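Local coordinates for protein phosphate transporter (Thermotoga maritima MSB8, PDB 6L85) that imports phosphate across the cell membrane in a sodium-dependent manner, as a bacterial relative of the human SLC20 carriers, at residues V136-V141 with L342-T347; S105-I110 with A256-N261; F178-I183 with L211-V216; A182-I187 with L205-S210; G32-T37 with V311-T316. All blocks are in the same frame, centred on the assembly; numbering follows the deposited sequence.

Overall arrangement
The first loop to open is that of interaction 5, where the turn after helix 2-32 later meets 311-316. Within it, 105-110 begins interaction 2, and 136-141 on helix 129-162 begins interaction 1. Helices 167-194 and 199-224 then fold back on each other through interactions 3 and 4, which share A182 and I183 and are nested inside all the other loops. Interaction 2 closes at 256-261, interaction 5 at 311-316 and interaction 1 last, at 342-347, so interaction 1 crosses both 2 and 5. Interactions 1 and 2 touch and share a sodium and the phosphate; interactions 3 and 4 lie beside the second subunit, their centres at least 25 Å from those of 1 and 2.

Interaction 1 (V136-V141 with L342-T347); sequences VLSWVV and LPISTT. With NA (sodium ion), chain R; NA (sodium ion), chain Q; PO4 (phosphate ion), chain P.
W139 carries CG anti to its own carbonyl carbon, beside the backbone N (chi1 -71°), which brings the CD1-NE1 corner of the indole to the loop 342-345. I344 makes the same choice, and its CD1 methyl meets S138, whose OG sits in the crowded position between backbone N and carbonyl carbon (chi1 74°). The indole N-H donates to P343 O, with W139 NE1 and the oxygen 2.9 Å apart and an angle of 148° at the hydrogen; the acceptor lies almost in the ring plane, and the donor lies in the carbonyl plane. Beside this bond, I344 CD1 packs at the indole edge, 4.0 Å from W139 CD1, and tightly on S138, 3.0 Å from OG. That hydroxyl is itself bonded to I135 O. L342 CD1 rests on S138 CB. The loop held in this way carries the PxSTTH sequence of the phosphate transporter family into the N terminus of helix 346-357, with S345 as N-cap. I344 O binds one sodium at 2.2 Å, together with T107, N257, D258 and a water, while T347 OG1 binds another at 2.4 Å, alongside N21, D22 and V104. Between the two sodiums lies the phosphate. T346 N and OG1 both donate to its O3. Its O1 takes three bonds, from S345 OG, T347 N and T347 OG1, the last very short at 2.5 Å from T347 OG1 to O1. The helix N terminus pointing at the phosphate would be expected to favour its negative charge.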
# COMPACT_ATOMS: atom_id res chain seq x y z
N VAL B 136 -6.15 -26.69 16.92
CA VAL B 136 -6.95 -26.53 18.14
C VAL B 136 -6.11 -25.89 19.25
O VAL B 136 -6.57 -24.98 19.97
CB VAL B 136 -7.56 -27.87 18.61
CG1 VAL B 136 -8.34 -27.65 19.89
CG2 VAL B 136 -8.48 -28.44 17.56
N LEU B 137 -4.85 -26.31 19.37
CA LEU B 137 -3.96 -25.68 20.33
C LEU B 137 -3.86 -24.18 20.09
O LEU B 137 -3.87 -23.38 21.04
CB LEU B 137 -2.58 -26.32 20.27
CG LEU B 137 -1.55 -25.70 21.22
CD1 LEU B 137 -2.07 -25.72 22.67
CD2 LEU B 137 -0.20 -26.40 21.12
N SER B 138 -3.75 -23.77 18.82
CA SER B 138 -3.66 -22.34 18.53
C SER B 138 -4.98 -21.65 18.85
O SER B 138 -4.98 -20.48 19.23
CB SER B 138 -3.27 -22.12 17.07
OG SER B 138 -4.37 -22.41 16.22
N TRP B 139 -6.10 -22.37 18.73
CA TRP B 139 -7.39 -21.79 19.08
C TRP B 139 -7.47 -21.48 20.56
O TRP B 139 -8.26 -20.62 20.97
CB TRP B 139 -8.52 -22.73 18.69
CG TRP B 139 -8.74 -22.86 17.24
CD1 TRP B 139 -8.09 -22.17 16.23
CD2 TRP B 139 -9.69 -23.71 16.60
NE1 TRP B 139 -8.59 -22.56 15.01
CE2 TRP B 139 -9.57 -23.51 15.20
CE3 TRP B 139 -10.62 -24.64 17.07
CZ2 TRP B 139 -10.34 -24.20 14.28
CZ3 TRP B 139 -11.40 -25.32 16.15
CH2 TRP B 139 -11.25 -25.09 14.77
N VAL B 140 -6.72 -22.23 21.37
CA VAL B 140 -6.68 -21.98 22.81
C VAL B 140 -5.61 -20.94 23.16
O VAL B 140 -5.83 -20.06 24.00
CB VAL B 140 -6.45 -23.30 23.57
CG1 VAL B 140 -6.05 -23.02 24.98
CG2 VAL B 140 -7.70 -24.19 23.53
N VAL B 141 -4.45 -21.00 22.51
CA VAL B 141 -3.33 -20.12 22.85
C VAL B 141 -3.54 -18.69 22.32
O VAL B 141 -3.14 -17.71 22.98
CB VAL B 141 -2.03 -20.75 22.30
CG1 VAL B 141 -0.86 -19.79 22.41
CG2 VAL B 141 -1.71 -22.03 23.04
N LEU B 342 -1.39 -20.59 10.62
CA LEU B 342 -2.41 -21.07 11.55
C LEU B 342 -3.74 -20.37 11.29
O LEU B 342 -3.80 -19.14 11.38
CB LEU B 342 -1.98 -20.82 12.99
CG LEU B 342 -0.70 -21.55 13.39
CD1 LEU B 342 -0.13 -21.05 14.71
CD2 LEU B 342 -0.98 -23.05 13.41
N PRO B 343 -4.82 -21.10 11.00
CA PRO B 343 -6.14 -20.47 10.93
C PRO B 343 -6.68 -20.27 12.35
O PRO B 343 -6.94 -21.23 13.08
CB PRO B 343 -6.98 -21.50 10.16
CG PRO B 343 -6.08 -22.65 9.89
CD PRO B 343 -4.90 -22.55 10.77
N ILE B 344 -6.88 -19.01 12.70
CA ILE B 344 -7.14 -18.51 14.04
C ILE B 344 -8.49 -17.80 14.01
O ILE B 344 -8.97 -17.38 12.95
CB ILE B 344 -5.97 -17.56 14.45
CG1 ILE B 344 -4.76 -18.39 14.82
CG2 ILE B 344 -6.27 -16.58 15.53
CD1 ILE B 344 -5.13 -19.58 15.47
N SER B 345 -9.12 -17.69 15.17
CA SER B 345 -10.33 -16.88 15.29
C SER B 345 -9.95 -15.47 15.71
O SER B 345 -9.38 -15.27 16.79
CB SER B 345 -11.31 -17.48 16.29
OG SER B 345 -12.37 -16.57 16.50
N THR B 346 -10.28 -14.48 14.87
CA THR B 346 -9.99 -13.09 15.22
C THR B 346 -11.01 -12.57 16.22
O THR B 346 -10.69 -11.69 17.02
CB THR B 346 -9.97 -12.21 13.96
OG1 THR B 346 -11.28 -12.16 13.38
CG2 THR B 346 -8.99 -12.77 12.93
N THR B 347 -12.24 -13.08 16.17
CA THR B 347 -13.25 -12.76 17.19
C THR B 347 -12.75 -13.07 18.60
O THR B 347 -12.78 -12.21 19.50
CB THR B 347 -14.51 -13.56 16.89
OG1 THR B 347 -14.82 -13.46 15.48
CG2 THR B 347 -15.67 -13.07 17.72
NA NA R . -8.86 -17.21 10.74
NA NA Q . -16.76 -13.16 14.08
P PO4 P . -13.01 -15.53 12.87
O1 PO4 P . -13.36 -15.10 14.30
O2 PO4 P . -12.70 -17.01 12.78
O3 PO4 P . -11.78 -14.74 12.43
O4 PO4 P . -14.19 -15.29 11.95
O HOH W 1 -17.29 -10.98 14.86
O HOH W 2 -8.54 -18.65 9.01

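Interaction 2 (S105-I110 with A256-N261); sequences STTHSI and ANDVAN. With NA (sodium ion), chain R; PO4 (phosphate ion), chain P.
The N261 side chain crosses those of T106 and T107 at about right angles, and its one amide nitrogen serves both threonines. N261 ND2 donates to T106 OG1 at 2.9 Å and to T107 OG1 at 3.0 Å; both hydroxyls lie near the amide plane, and the bond to T107 is the straighter (155° against 134°). With these hydroxyls held as acceptors, their protons go to the phosphate, T106 OG1 to O4 and T107 OG1 to O2. The backbone N-H groups of T106 and T107 donate to the same two oxygens, and S105 OG adds a third bond to O2 while accepting from H108 N as N-cap. T107 OG1 also binds sodium at 2.5 Å. N257 OD1, across the ion from T107 OG1, and D258 OD1, at about a right angle to it, each approach the sodium to 2.3 Å, I344 O completes the protein ligands, and a water donates to N261 OD1 and N257 O. N261 is thus a second-shell residue, positioning both a threonine ligand and the water. D258 OD2 lies 2.5 Å from phosphate O3; D22 close by may favour protonation in this cluster. I110 crosses N261 obliquely, its CG2 3.6 Å from N261 CB. The GANDVAN and STTH sequences that meet here each occur twice in the chain and are signatures of this transporter family. Helix 2-32 backs the contact with M14 and I18 and helix 76-99 with A90 and I94, while H108 leans on helix 368-400 and A260 on helix 58-66.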
# COMPACT_ATOMS: atom_id res chain seq x y z
N SER B 105 -17.08 -17.34 15.19
CA SER B 105 -15.84 -17.63 14.47
C SER B 105 -16.15 -18.31 13.14
O SER B 105 -16.64 -19.45 13.12
CB SER B 105 -14.91 -18.51 15.30
OG SER B 105 -13.80 -18.93 14.51
N THR B 106 -15.83 -17.63 12.04
CA THR B 106 -15.93 -18.21 10.70
C THR B 106 -14.83 -19.23 10.46
O THR B 106 -15.00 -20.14 9.65
CB THR B 106 -15.88 -17.10 9.61
OG1 THR B 106 -14.55 -16.57 9.50
CG2 THR B 106 -16.85 -15.94 9.95
N THR B 107 -13.69 -19.08 11.15
CA THR B 107 -12.62 -20.07 11.04
C THR B 107 -13.03 -21.40 11.70
O THR B 107 -12.88 -22.48 11.10
CB THR B 107 -11.34 -19.51 11.68
OG1 THR B 107 -11.06 -18.20 11.16
CG2 THR B 107 -10.14 -20.44 11.47
N HIS B 108 -13.55 -21.33 12.93
CA HIS B 108 -14.06 -22.55 13.57
C HIS B 108 -15.12 -23.19 12.71
O HIS B 108 -15.15 -24.42 12.54
CB HIS B 108 -14.62 -22.24 14.97
CG HIS B 108 -13.56 -21.85 15.96
ND1 HIS B 108 -13.81 -21.71 17.30
CD2 HIS B 108 -12.24 -21.58 15.79
CE1 HIS B 108 -12.69 -21.37 17.92
NE2 HIS B 108 -11.73 -21.27 17.02
N SER B 109 -15.97 -22.35 12.09
CA SER B 109 -17.05 -22.86 11.24
C SER B 109 -16.50 -23.61 10.04
O SER B 109 -16.96 -24.72 9.74
CB SER B 109 -17.94 -21.70 10.80
OG SER B 109 -18.26 -20.90 11.91
N ILE B 110 -15.53 -23.04 9.33
CA ILE B 110 -15.11 -23.70 8.10
C ILE B 110 -14.27 -24.95 8.42
O ILE B 110 -14.35 -25.96 7.70
CB ILE B 110 -14.38 -22.74 7.12
CG1 ILE B 110 -14.22 -23.40 5.75
CG2 ILE B 110 -13.02 -22.32 7.61
CD1 ILE B 110 -15.54 -23.57 4.98
N ALA B 256 -5.79 -11.17 5.98
CA ALA B 256 -4.67 -12.09 5.82
C ALA B 256 -4.98 -13.47 6.42
O ALA B 256 -4.71 -14.51 5.80
CB ALA B 256 -3.42 -11.48 6.45
N ASN B 257 -5.58 -13.51 7.62
CA ASN B 257 -5.83 -14.80 8.25
C ASN B 257 -7.11 -15.46 7.75
O ASN B 257 -7.15 -16.69 7.61
CB ASN B 257 -5.90 -14.66 9.79
CG ASN B 257 -5.68 -16.01 10.51
OD1 ASN B 257 -6.63 -16.71 10.83
ND2 ASN B 257 -4.42 -16.38 10.71
N ASP B 258 -8.15 -14.69 7.44
CA ASP B 258 -9.46 -15.26 7.20
C ASP B 258 -9.84 -15.41 5.73
O ASP B 258 -10.84 -16.08 5.46
CB ASP B 258 -10.54 -14.43 7.89
CG ASP B 258 -10.69 -14.75 9.38
OD1 ASP B 258 -9.75 -15.25 10.02
OD2 ASP B 258 -11.76 -14.45 9.91
N VAL B 259 -9.12 -14.79 4.77
CA VAL B 259 -9.53 -15.06 3.39
C VAL B 259 -9.46 -16.56 3.12
O VAL B 259 -10.29 -17.09 2.39
CB VAL B 259 -8.73 -14.24 2.35
CG1 VAL B 259 -7.27 -14.72 2.23
CG2 VAL B 259 -9.45 -14.27 0.97
N ALA B 260 -8.53 -17.26 3.78
CA ALA B 260 -8.45 -18.72 3.72
C ALA B 260 -9.79 -19.42 3.96
O ALA B 260 -10.04 -20.46 3.34
CB ALA B 260 -7.43 -19.24 4.74
N ASN B 261 -10.66 -18.88 4.82
CA ASN B 261 -11.88 -19.62 5.12
C ASN B 261 -12.80 -19.75 3.91
O ASN B 261 -13.66 -20.64 3.88
CB ASN B 261 -12.64 -19.00 6.29
CG ASN B 261 -11.77 -18.82 7.51
OD1 ASN B 261 -10.73 -19.49 7.67
ND2 ASN B 261 -12.20 -17.94 8.40
NA NA R . -8.86 -17.21 10.74
P PO4 P . -13.01 -15.53 12.87
O1 PO4 P . -13.36 -15.10 14.30
O2 PO4 P . -12.70 -17.01 12.78
O3 PO4 P . -11.78 -14.74 12.43
O4 PO4 P . -14.19 -15.29 11.95
O HOH W 2 -8.54 -18.65 9.01

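Interaction 3 (F178-I183 with L211-V216); sequences FISLAI and LVTFFV
Helix 178-183 and helix 211-216 run nearly antiparallel, at 154° between their N-to-C directions, with axes 8.3 Å apart at closest approach. Their backbones come nearest where S180 CA and F214 CA are 5.4 Å apart, a closeness allowed by the small S180 side chain. Its OG, anti to the carbonyl carbon (chi1 -62°), lies against the backbone of the other helix, 3.0 Å from F214 N and 3.2 Å from F214 CB. The angle at F214 N is too poor for a hydrogen bond; S180 OG is satisfied by P176 O, one turn back. The two segments belong to a helical hairpin, the consecutive helices 167-194 and 199-224, packed on one side against helices 129-162, 231-258 and 320-339. T213 sits between the isoleucines of the other helix. The T213 and I179 side chains cross at about a right angle, T213 CG2, anti to the backbone N, 3.8 Å from I179 CG2, while T213 OG1 turns toward I183, 3.6 Å from I183 CG2. That hydroxyl is bonded to F209 O within its own helix. Beyond it T213 packs on F47 of the second subunit, and F215 meets F301 of that subunit edge to face.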
# COMPACT_ATOMS: atom_id res chain seq x y z
N PHE B 178 4.54 2.84 18.08
CA PHE B 178 3.73 1.65 17.84
C PHE B 178 3.21 1.58 16.40
O PHE B 178 3.15 0.48 15.83
CB PHE B 178 2.57 1.59 18.85
CG PHE B 178 2.99 1.11 20.21
CD1 PHE B 178 3.20 -0.24 20.45
CD2 PHE B 178 3.18 2.01 21.25
CE1 PHE B 178 3.59 -0.69 21.71
CE2 PHE B 178 3.58 1.58 22.51
CZ PHE B 178 3.78 0.22 22.75
N ILE B 179 2.82 2.71 15.81
CA ILE B 179 2.45 2.70 14.39
C ILE B 179 3.60 2.15 13.54
O ILE B 179 3.40 1.32 12.64
CB ILE B 179 2.03 4.10 13.92
CG1 ILE B 179 0.91 4.63 14.81
CG2 ILE B 179 1.53 4.08 12.48
CD1 ILE B 179 -0.32 3.78 14.74
N SER B 180 4.83 2.58 13.85
CA SER B 180 6.02 2.12 13.16
C SER B 180 6.29 0.64 13.39
O SER B 180 6.76 -0.07 12.49
CB SER B 180 7.23 2.93 13.61
OG SER B 180 7.02 4.27 13.25
N LEU B 181 6.05 0.15 14.61
CA LEU B 181 6.18 -1.28 14.86
C LEU B 181 5.19 -2.08 14.01
O LEU B 181 5.52 -3.15 13.47
CB LEU B 181 5.96 -1.55 16.34
CG LEU B 181 6.40 -2.88 16.90
CD1 LEU B 181 7.87 -3.10 16.58
CD2 LEU B 181 6.14 -2.89 18.41
N ALA B 182 3.96 -1.59 13.90
CA ALA B 182 2.95 -2.27 13.09
C ALA B 182 3.39 -2.36 11.63
O ALA B 182 3.32 -3.44 11.00
CB ALA B 182 1.62 -1.52 13.21
N ILE B 183 3.86 -1.24 11.08
CA ILE B 183 4.35 -1.19 9.70
C ILE B 183 5.56 -2.11 9.51
O ILE B 183 5.65 -2.84 8.51
CB ILE B 183 4.67 0.27 9.33
CG1 ILE B 183 3.40 0.96 8.86
CG2 ILE B 183 5.72 0.35 8.27
CD1 ILE B 183 2.95 0.43 7.50
N LEU B 211 11.09 3.80 9.77
CA LEU B 211 11.70 5.11 9.95
C LEU B 211 10.84 6.20 9.32
O LEU B 211 10.56 7.23 9.96
CB LEU B 211 13.11 5.11 9.34
CG LEU B 211 13.98 4.21 10.22
CD1 LEU B 211 15.35 3.99 9.62
CD2 LEU B 211 14.07 4.86 11.61
N VAL B 212 10.40 5.98 8.07
CA VAL B 212 9.56 6.98 7.41
C VAL B 212 8.24 7.16 8.16
O VAL B 212 7.76 8.29 8.37
CB VAL B 212 9.30 6.59 5.94
CG1 VAL B 212 8.42 7.65 5.28
CG2 VAL B 212 10.62 6.42 5.20
N THR B 213 7.62 6.03 8.54
CA THR B 213 6.37 6.06 9.29
C THR B 213 6.52 6.84 10.59
O THR B 213 5.69 7.69 10.92
CB THR B 213 5.92 4.62 9.55
OG1 THR B 213 5.78 3.93 8.30
CG2 THR B 213 4.59 4.57 10.34
N PHE B 214 7.59 6.56 11.34
CA PHE B 214 7.80 7.24 12.62
C PHE B 214 7.91 8.73 12.40
O PHE B 214 7.32 9.51 13.16
CB PHE B 214 9.05 6.70 13.33
CG PHE B 214 9.24 7.26 14.73
CD1 PHE B 214 9.72 8.55 14.93
CD2 PHE B 214 8.92 6.49 15.85
CE1 PHE B 214 9.87 9.08 16.23
CE2 PHE B 214 9.07 7.00 17.14
CZ PHE B 214 9.54 8.30 17.33
N PHE B 215 8.66 9.14 11.38
CA PHE B 215 8.83 10.57 11.12
C PHE B 215 7.49 11.24 10.86
O PHE B 215 7.12 12.24 11.52
CB PHE B 215 9.79 10.75 9.93
CG PHE B 215 10.23 12.17 9.70
CD1 PHE B 215 9.37 13.09 9.12
CD2 PHE B 215 11.51 12.58 10.06
CE1 PHE B 215 9.77 14.40 8.91
CE2 PHE B 215 11.91 13.88 9.85
CZ PHE B 215 11.04 14.79 9.27
N VAL B 216 6.71 10.67 9.94
CA VAL B 216 5.46 11.30 9.52
C VAL B 216 4.45 11.32 10.66
O VAL B 216 3.78 12.33 10.91
CB VAL B 216 4.90 10.59 8.27
CG1 VAL B 216 3.43 10.93 8.08
CG2 VAL B 216 5.73 10.99 7.03

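Interaction 4 (A182-I187 with L205-S210); sequences AIFTMI and LGIAFS
The tight part lies where F184 and G206 face each other, their CA atoms 4.3 Å apart, in a pair of helices whose axes approach to 7.9 Å. G206 has no side chain, and the F184 ring, with CG anti to the backbone N (chi1 168°), uses this: its edge lies against the glycine backbone, CD1 3.4 Å from G206 C. S210 OG adds to the crowding at 3.0 Å from F184 CB, and its hydroxyl is hydrogen-bonded to S180 O. A turn further on, I187 lies over one face of the F209 ring, the two side chains crossing at about a right angle. Its CD1 makes a CH-pi contact, 4.1 Å from the F209 ring centroid, and its CG2 branch, anti to the backbone N, turns to L205. I183 CG2 fills the step beside it, 3.6 Å from F209 CB. The packing is looser where I207, on the surface and probably lipid-facing, lies side by side with F184, its CD1 3.9 Å from F184 CE1. Detergent touches I187, and F209 meets F50 of the second subunit edge to face, consistent with a position between the lipid and the second subunit. Between the two segments the contact is mainly apolar and rests on shape fit and dispersion, as suits helices within a membrane; the bond of S210 to S180, just before 182-187, adds a polar link between the helices.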
# COMPACT_ATOMS: atom_id res chain seq x y z
N ALA B 182 3.96 -1.59 13.90
CA ALA B 182 2.95 -2.27 13.09
C ALA B 182 3.39 -2.36 11.63
O ALA B 182 3.32 -3.44 11.00
CB ALA B 182 1.62 -1.52 13.21
N ILE B 183 3.86 -1.24 11.08
CA ILE B 183 4.35 -1.19 9.70
C ILE B 183 5.56 -2.11 9.51
O ILE B 183 5.65 -2.84 8.51
CB ILE B 183 4.67 0.27 9.33
CG1 ILE B 183 3.40 0.96 8.86
CG2 ILE B 183 5.72 0.35 8.27
CD1 ILE B 183 2.95 0.43 7.50
N PHE B 184 6.50 -2.09 10.46
CA PHE B 184 7.65 -2.99 10.38
C PHE B 184 7.19 -4.44 10.30
O PHE B 184 7.73 -5.23 9.52
CB PHE B 184 8.58 -2.84 11.59
CG PHE B 184 9.61 -3.94 11.68
CD1 PHE B 184 10.82 -3.83 11.03
CD2 PHE B 184 9.35 -5.11 12.39
CE1 PHE B 184 11.76 -4.84 11.09
CE2 PHE B 184 10.28 -6.12 12.44
CZ PHE B 184 11.49 -5.99 11.79
N THR B 185 6.19 -4.81 11.11
CA THR B 185 5.72 -6.19 11.10
C THR B 185 5.09 -6.56 9.76
O THR B 185 5.42 -7.59 9.16
CB THR B 185 4.72 -6.39 12.26
OG1 THR B 185 5.34 -5.99 13.49
CG2 THR B 185 4.32 -7.85 12.38
N MET B 186 4.18 -5.71 9.27
CA MET B 186 3.51 -5.99 8.00
C MET B 186 4.52 -6.11 6.86
O MET B 186 4.48 -7.07 6.08
CB MET B 186 2.49 -4.89 7.69
CG MET B 186 1.33 -4.80 8.68
SD MET B 186 0.07 -3.59 8.17
CE MET B 186 0.78 -2.08 8.76
N ILE B 187 5.46 -5.17 6.76
CA ILE B 187 6.38 -5.14 5.65
C ILE B 187 7.37 -6.30 5.73
O ILE B 187 7.58 -7.02 4.75
CB ILE B 187 7.11 -3.78 5.60
CG1 ILE B 187 6.11 -2.64 5.33
CG2 ILE B 187 8.26 -3.80 4.58
CD1 ILE B 187 5.44 -2.74 4.01
N LEU B 205 14.02 -3.64 4.75
CA LEU B 205 12.85 -2.94 4.24
C LEU B 205 11.87 -2.61 5.37
O LEU B 205 11.28 -1.51 5.39
CB LEU B 205 12.18 -3.78 3.14
CG LEU B 205 12.90 -3.64 1.80
CD1 LEU B 205 12.58 -4.78 0.84
CD2 LEU B 205 12.52 -2.31 1.18
N GLY B 206 11.66 -3.55 6.30
CA GLY B 206 10.81 -3.24 7.45
C GLY B 206 11.31 -2.03 8.21
O GLY B 206 10.52 -1.14 8.56
N ILE B 207 12.62 -1.96 8.45
CA ILE B 207 13.18 -0.84 9.20
C ILE B 207 13.01 0.46 8.44
O ILE B 207 12.64 1.48 9.02
CB ILE B 207 14.66 -1.10 9.55
CG1 ILE B 207 14.82 -2.33 10.44
CG2 ILE B 207 15.24 0.10 10.28
CD1 ILE B 207 14.34 -2.07 11.87
N ALA B 208 13.28 0.46 7.12
CA ALA B 208 13.17 1.74 6.41
C ALA B 208 11.73 2.25 6.41
O ALA B 208 11.48 3.45 6.63
CB ALA B 208 13.71 1.60 4.98
N PHE B 209 10.76 1.36 6.18
CA PHE B 209 9.36 1.75 6.27
C PHE B 209 9.01 2.28 7.66
O PHE B 209 8.24 3.24 7.80
CB PHE B 209 8.46 0.57 5.90
CG PHE B 209 8.16 0.46 4.43
CD1 PHE B 209 9.08 -0.10 3.56
CD2 PHE B 209 6.98 0.94 3.93
CE1 PHE B 209 8.81 -0.20 2.20
CE2 PHE B 209 6.70 0.85 2.57
CZ PHE B 209 7.62 0.28 1.71
N SER B 210 9.59 1.65 8.70
CA SER B 210 9.38 2.11 10.08
C SER B 210 9.88 3.52 10.27
O SER B 210 9.24 4.34 10.94
CB SER B 210 10.10 1.19 11.07
OG SER B 210 9.47 -0.05 11.10

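Interaction 5 (G32-T37 with V311-T316); sequences GARAIT and VGEKIT
A single salt bridge at the surface joins two loops, the turn that ends helix 2-32 in a Schellman motif at R34 and the link 311-316 between helices 304-311 and 320-339. R34 NH2 donates to E313 OE2 at 3.0 Å with an angle of 154°, using the syn lone pair of that oxygen. The guanidinium and carboxylate planes are nearly parallel, yet the two long chains cross at about a right angle, each bent at chi2. T316 CG2 packs obliquely on the guanidinium, 3.4 Å from R34 NH2, and reaches G32 O at the same distance. Behind these side chains the backbones come close: T316 CA makes a CA-H...O contact with G32 O at 3.5 Å, and G32 CA lies 3.8 Å from G312 O, the missing side chain of G32 letting the loops meet. The positive phi of R34 (55°) turns the chain out of helix 2-32, and the side chain then reaches across to E313. Further out, A33 packs on Q243, a ligand of another sodium, I315 packs on A28 of helix 2-32, and I36 on I244. T37 then serves as N-cap of helix 38-56, its backbone N donating to Q40 OE1.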
# COMPACT_ATOMS: atom_id res chain seq x y z
N GLY B 32 -17.03 2.86 18.13
CA GLY B 32 -17.58 3.07 19.45
C GLY B 32 -17.03 4.30 20.15
O GLY B 32 -17.72 4.92 20.96
N ALA B 33 -15.77 4.65 19.88
CA ALA B 33 -15.22 5.91 20.35
C ALA B 33 -15.66 7.10 19.49
O ALA B 33 -15.20 8.22 19.72
CB ALA B 33 -13.69 5.82 20.37
N ARG B 34 -16.52 6.85 18.49
CA ARG B 34 -16.96 7.82 17.48
C ARG B 34 -15.79 8.47 16.73
O ARG B 34 -15.93 9.56 16.18
CB ARG B 34 -17.87 8.91 18.07
CG ARG B 34 -18.85 8.42 19.15
CD ARG B 34 -20.13 7.84 18.57
NE ARG B 34 -20.74 6.84 19.46
CZ ARG B 34 -21.29 5.69 19.07
NH1 ARG B 34 -21.32 5.35 17.78
NH2 ARG B 34 -21.81 4.86 19.97
N ALA B 35 -14.63 7.80 16.66
CA ALA B 35 -13.55 8.35 15.85
C ALA B 35 -13.91 8.36 14.36
O ALA B 35 -13.34 9.14 13.59
CB ALA B 35 -12.26 7.56 16.07
N ILE B 36 -14.85 7.50 13.94
CA ILE B 36 -15.31 7.44 12.56
C ILE B 36 -16.75 6.95 12.58
O ILE B 36 -17.22 6.36 13.56
CB ILE B 36 -14.44 6.53 11.65
CG1 ILE B 36 -14.28 5.11 12.23
CG2 ILE B 36 -13.06 7.12 11.38
CD1 ILE B 36 -13.55 4.20 11.29
N THR B 37 -17.47 7.19 11.49
CA THR B 37 -18.82 6.65 11.34
C THR B 37 -18.77 5.20 10.87
O THR B 37 -17.77 4.71 10.35
CB THR B 37 -19.65 7.47 10.34
OG1 THR B 37 -19.13 7.30 9.02
CG2 THR B 37 -19.68 8.97 10.69
N VAL B 311 -21.74 -4.45 18.31
CA VAL B 311 -20.57 -4.60 19.17
C VAL B 311 -20.08 -3.23 19.65
O VAL B 311 -19.67 -3.08 20.80
CB VAL B 311 -19.46 -5.39 18.43
CG1 VAL B 311 -18.17 -5.39 19.25
CG2 VAL B 311 -19.92 -6.81 18.16
N GLY B 312 -20.18 -2.21 18.78
CA GLY B 312 -19.65 -0.90 19.13
C GLY B 312 -20.32 -0.27 20.34
O GLY B 312 -19.66 0.38 21.16
N GLU B 313 -21.65 -0.44 20.46
CA GLU B 313 -22.36 0.16 21.59
C GLU B 313 -21.81 -0.34 22.92
O GLU B 313 -21.76 0.42 23.90
CB GLU B 313 -23.85 -0.14 21.52
CG GLU B 313 -24.64 0.77 20.57
CD GLU B 313 -24.10 2.19 20.52
OE1 GLU B 313 -23.95 2.83 21.59
OE2 GLU B 313 -23.84 2.68 19.40
N LYS B 314 -21.36 -1.59 22.96
CA LYS B 314 -20.91 -2.21 24.20
C LYS B 314 -19.53 -1.71 24.65
O LYS B 314 -19.13 -2.01 25.78
CB LYS B 314 -20.89 -3.73 24.03
CG LYS B 314 -22.23 -4.42 24.32
CD LYS B 314 -23.34 -3.98 23.36
CE LYS B 314 -24.58 -4.88 23.50
NZ LYS B 314 -25.53 -4.70 22.37
N ILE B 315 -18.80 -0.97 23.81
CA ILE B 315 -17.45 -0.54 24.17
C ILE B 315 -17.27 0.96 24.03
O ILE B 315 -16.13 1.45 23.96
CB ILE B 315 -16.39 -1.29 23.33
CG1 ILE B 315 -16.55 -0.97 21.83
CG2 ILE B 315 -16.46 -2.79 23.59
CD1 ILE B 315 -15.50 -1.60 20.96
N THR B 316 -18.37 1.72 24.00
CA THR B 316 -18.23 3.18 23.95
C THR B 316 -17.61 3.75 25.21
O THR B 316 -17.25 4.93 25.23
CB THR B 316 -19.57 3.87 23.70
OG1 THR B 316 -20.38 3.79 24.88
CG2 THR B 316 -20.30 3.25 22.51